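Local coordinates for KLLA0C04147p (Kluyveromyces lactis, PDB 5H2D), which binds ergosterol through its OSBP-related domain, the part of Osh1 present here, and probably transfers sterols between membranes, at residues L17-Y25 against E418-H426. Sequence-based numbering, arbitrary orientation.
Sequences LEEGSFLGY and EYWKQRRDH
Arg423 grips the carbonyl of Leu23 end-on, with two hydrogen bonds to one oxygen: NH2 lies 2.8 Å and NH1 2.9 Å from Leu23 O, which is 1° out of the guanidinium plane. An extended chain, with CG anti to the backbone N (chi1 177°), carries the group there. Arg423 NE forms a salt bridge with Glu130 OE2, and Tyr25 OH is hydrogen-bonded to OE1 of the same carboxylate; the Tyr25 ring and guanidinium planes are 12° apart, with CE2 3.4 Å from Arg423 NH2. Arg424 bends at chi3 and sends NH1 to Glu18 O (3.0 Å), arriving from above the carbonyl plane, while NE and NH2 hold Asp425 side-on. Glu18 is the last residue of helix 7-18, which closes at Gly20 in a Schellman motif; the contact joins this helix end and the turns after it to helix 419-424, beside strands 128-133 and 138-146 of the OSBP-related domain, both touched by Trp420. One water donates to Glu19 OE1 (2.8 Å) and accepts from Lys421 N; another, 2.8 Å from Gly20 O and near Trp420 O, accepts from Arg423 NH1. In van der Waals contact, Lys421 CG packs 3.6 Å from Glu19 CD, whose carboxylate also pairs with Arg139, and Trp420 CZ3 meets Ser21 O.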
loop_
_atom_site.group_PDB
_atom_site.type_symbol
_atom_site.label_atom_id
_atom_site.label_comp_id
_atom_site.label_asym_id
_atom_site.label_seq_id
_atom_site.Cartn_x
_atom_site.Cartn_y
_atom_site.Cartn_z
ATOM N N LEU A 17 10.296 -19.941 4.863
ATOM C CA LEU A 17 10.362 -21.151 4.053
ATOM C C LEU A 17 9.588 -22.300 4.690
ATOM O O LEU A 17 8.898 -23.047 3.988
ATOM C CB LEU A 17 11.820 -21.551 3.832
ATOM C CG LEU A 17 12.544 -20.744 2.759
ATOM C CD1 LEU A 17 13.938 -21.316 2.518
ATOM C CD2 LEU A 17 11.731 -20.745 1.473
ATOM N N GLU A 18 9.681 -22.457 6.009
ATOM C CA GLU A 18 8.997 -23.572 6.653
ATOM C C GLU A 18 7.489 -23.442 6.543
ATOM O O GLU A 18 6.787 -24.454 6.464
ATOM C CB GLU A 18 9.418 -23.679 8.121
ATOM C CG GLU A 18 10.920 -23.837 8.312
ATOM C CD GLU A 18 11.316 -24.080 9.762
ATOM O OE1 GLU A 18 12.220 -24.913 10.001
ATOM O OE2 GLU A 18 10.728 -23.439 10.661
ATOM N N GLU A 19 6.975 -22.210 6.532
ATOM C CA GLU A 19 5.543 -21.982 6.403
ATOM C C GLU A 19 5.066 -22.010 4.954
ATOM O O GLU A 19 3.879 -21.780 4.706
ATOM C CB GLU A 19 5.171 -20.652 7.073
ATOM C CG GLU A 19 5.498 -20.638 8.561
ATOM C CD GLU A 19 4.849 -19.493 9.322
ATOM O OE1 GLU A 19 4.242 -18.600 8.683
ATOM O OE2 GLU A 19 4.948 -19.503 10.570
ATOM N N GLY A 20 5.944 -22.288 3.999
ATOM C CA GLY A 20 5.522 -22.457 2.620
ATOM C C GLY A 20 5.069 -21.165 1.979
ATOM O O GLY A 20 4.153 -21.178 1.151
ATOM N N SER A 21 5.719 -20.054 2.324
ATOM C CA SER A 21 5.240 -18.736 1.906
ATOM C C SER A 21 5.284 -18.535 0.400
ATOM O O SER A 21 4.569 -17.673 -0.125
ATOM C CB SER A 21 6.084 -17.665 2.593
ATOM O OG SER A 21 6.110 -17.891 3.985
ATOM N N PHE A 22 6.115 -19.281 -0.315
ATOM C CA PHE A 22 6.277 -19.071 -1.742
ATOM C C PHE A 22 5.669 -20.189 -2.567
ATOM O O PHE A 22 5.689 -20.117 -3.800
ATOM C CB PHE A 22 7.764 -18.881 -2.049
ATOM C CG PHE A 22 8.397 -17.849 -1.169
ATOM C CD1 PHE A 22 8.085 -16.507 -1.336
ATOM C CD2 PHE A 22 9.232 -18.214 -0.127
ATOM C CE1 PHE A 22 8.631 -15.551 -0.510
ATOM C CE2 PHE A 22 9.776 -17.257 0.713
ATOM C CZ PHE A 22 9.478 -15.917 0.518
ATOM N N LEU A 23 5.091 -21.196 -1.917
ATOM C CA LEU A 23 4.384 -22.239 -2.644
ATOM C C LEU A 23 3.244 -21.637 -3.453
ATOM O O LEU A 23 2.476 -20.811 -2.944
ATOM C CB LEU A 23 3.841 -23.283 -1.677
ATOM C CG LEU A 23 4.901 -23.987 -0.842
ATOM C CD1 LEU A 23 4.237 -24.809 0.239
ATOM C CD2 LEU A 23 5.787 -24.857 -1.737
ATOM N N GLY A 24 3.140 -22.059 -4.709
ATOM C CA GLY A 24 2.100 -21.596 -5.605
ATOM C C GLY A 24 2.478 -20.380 -6.425
ATOM O O GLY A 24 1.687 -19.953 -7.275
ATOM N N TYR A 25 3.657 -19.807 -6.193
ATOM C CA TYR A 25 4.099 -18.615 -6.901
ATOM C C TYR A 25 5.125 -18.943 -7.980
ATOM O O TYR A 25 5.952 -18.097 -8.345
ATOM C CB TYR A 25 4.615 -17.581 -5.895
ATOM C CG TYR A 25 3.460 -16.885 -5.191
ATOM C CD1 TYR A 25 2.805 -15.826 -5.797
ATOM C CD2 TYR A 25 3.005 -17.316 -3.950
ATOM C CE1 TYR A 25 1.733 -15.198 -5.179
ATOM C CE2 TYR A 25 1.924 -16.698 -3.320
ATOM C CZ TYR A 25 1.304 -15.638 -3.952
ATOM O OH TYR A 25 0.236 -15.025 -3.349
ATOM N N GLU A 418 -1.368 -17.698 11.595
ATOM C CA GLU A 418 -1.886 -18.987 11.146
ATOM C C GLU A 418 -2.048 -19.108 9.639
ATOM O O GLU A 418 -2.065 -20.230 9.123
ATOM C CB GLU A 418 -3.244 -19.252 11.792
ATOM C CG GLU A 418 -3.195 -19.211 13.293
ATOM C CD GLU A 418 -3.572 -20.526 13.896
ATOM O OE1 GLU A 418 -4.762 -20.904 13.781
ATOM O OE2 GLU A 418 -2.675 -21.187 14.466
ATOM N N TYR A 419 -2.202 -17.994 8.923
ATOM C CA TYR A 419 -2.663 -18.074 7.539
ATOM C C TYR A 419 -1.731 -18.917 6.672
ATOM O O TYR A 419 -2.184 -19.805 5.940
ATOM C CB TYR A 419 -2.795 -16.672 6.954
ATOM C CG TYR A 419 -3.154 -16.669 5.484
ATOM C CD1 TYR A 419 -4.468 -16.872 5.085
ATOM C CD2 TYR A 419 -2.181 -16.465 4.495
ATOM C CE1 TYR A 419 -4.820 -16.871 3.740
ATOM C CE2 TYR A 419 -2.533 -16.457 3.133
ATOM C CZ TYR A 419 -3.856 -16.660 2.777
ATOM O OH TYR A 419 -4.243 -16.633 1.448
ATOM N N TRP A 420 -0.430 -18.633 6.719
ATOM C CA TRP A 420 0.472 -19.294 5.783
ATOM C C TRP A 420 0.645 -20.772 6.122
ATOM O O TRP A 420 0.744 -21.596 5.208
ATOM C CB TRP A 420 1.815 -18.563 5.740
ATOM C CG TRP A 420 1.675 -17.151 5.219
ATOM C CD1 TRP A 420 1.603 -16.008 5.962
ATOM C CD2 TRP A 420 1.553 -16.749 3.845
ATOM N NE1 TRP A 420 1.460 -14.912 5.132
ATOM C CE2 TRP A 420 1.429 -15.340 3.832
ATOM C CE3 TRP A 420 1.557 -17.440 2.626
ATOM C CZ2 TRP A 420 1.310 -14.611 2.650
ATOM C CZ3 TRP A 420 1.433 -16.718 1.448
ATOM C CH2 TRP A 420 1.304 -15.309 1.475
ATOM N N LYS A 421 0.657 -21.125 7.413
ATOM C CA LYS A 421 0.746 -22.539 7.780
ATOM C C LYS A 421 -0.508 -23.292 7.359
ATOM O O LYS A 421 -0.422 -24.385 6.780
ATOM C CB LYS A 421 0.975 -22.676 9.284
ATOM C CG LYS A 421 2.183 -21.918 9.775
ATOM C CD LYS A 421 2.517 -22.237 11.225
ATOM C CE LYS A 421 1.364 -21.940 12.148
ATOM N NZ LYS A 421 1.768 -22.068 13.581
ATOM N N GLN A 422 -1.686 -22.733 7.635
ATOM C CA GLN A 422 -2.912 -23.408 7.226
ATOM C C GLN A 422 -3.007 -23.490 5.712
ATOM O O GLN A 422 -3.536 -24.467 5.178
ATOM C CB GLN A 422 -4.134 -22.701 7.809
ATOM C CG GLN A 422 -4.115 -22.638 9.325
ATOM C CD GLN A 422 -5.463 -22.273 9.916
ATOM O OE1 GLN A 422 -6.480 -22.263 9.221
ATOM N NE2 GLN A 422 -5.476 -21.977 11.213
ATOM N N ARG A 423 -2.496 -22.478 5.012
ATOM C CA ARG A 423 -2.431 -22.525 3.554
ATOM C C ARG A 423 -1.502 -23.641 3.082
ATOM O O ARG A 423 -1.848 -24.420 2.184
ATOM C CB ARG A 423 -1.967 -21.159 3.047
ATOM C CG ARG A 423 -1.761 -21.012 1.543
ATOM C CD ARG A 423 -1.010 -19.714 1.307
ATOM N NE ARG A 423 -0.861 -19.358 -0.104
ATOM C CZ ARG A 423 0.101 -19.812 -0.899
ATOM N NH1 ARG A 423 0.998 -20.669 -0.435
ATOM N NH2 ARG A 423 0.168 -19.411 -2.155
ATOM N N ARG A 424 -0.303 -23.702 3.661
ATOM C CA ARG A 424 0.642 -24.782 3.381
ATOM C C ARG A 424 -0.008 -26.154 3.522
ATOM O O ARG A 424 0.256 -27.065 2.720
ATOM C CB ARG A 424 1.836 -24.650 4.330
ATOM C CG ARG A 424 2.909 -25.718 4.189
ATOM C CD ARG A 424 3.789 -25.754 5.436
ATOM N NE ARG A 424 3.000 -26.091 6.614
ATOM C CZ ARG A 424 3.299 -25.731 7.860
ATOM N NH1 ARG A 424 4.386 -25.009 8.116
ATOM N NH2 ARG A 424 2.493 -26.079 8.850
ATOM N N ASP A 425 -0.855 -26.324 4.535
ATOM C CA ASP A 425 -1.424 -27.623 4.858
ATOM C C ASP A 425 -2.784 -27.845 4.213
ATOM O O ASP A 425 -3.482 -28.797 4.582
ATOM C CB ASP A 425 -1.521 -27.783 6.378
ATOM C CG ASP A 425 -0.158 -27.767 7.049
ATOM O OD1 ASP A 425 0.859 -28.002 6.361
ATOM O OD2 ASP A 425 -0.102 -27.508 8.267
ATOM N N HIS A 426 -3.179 -26.984 3.269
ATOM C CA HIS A 426 -4.391 -27.177 2.475
ATOM C C HIS A 426 -5.643 -27.177 3.343
ATOM O O HIS A 426 -6.573 -27.963 3.127
ATOM C CB HIS A 426 -4.291 -28.464 1.650
ATOM C CG HIS A 426 -3.046 -28.532 0.827
ATOM N ND1 HIS A 426 -1.994 -29.370 1.133
ATOM C CD2 HIS A 426 -2.660 -27.819 -0.257
ATOM C CE1 HIS A 426 -1.025 -29.189 0.253
ATOM N NE2 HIS A 426 -1.404 -28.255 -0.600
HETATM O O HOH W 1 1.460 -18.529 9.012
HETATM O O HOH W 2 3.126 -18.939 13.194
HETATM O O HOH W 3 1.627 -21.452 2.440
#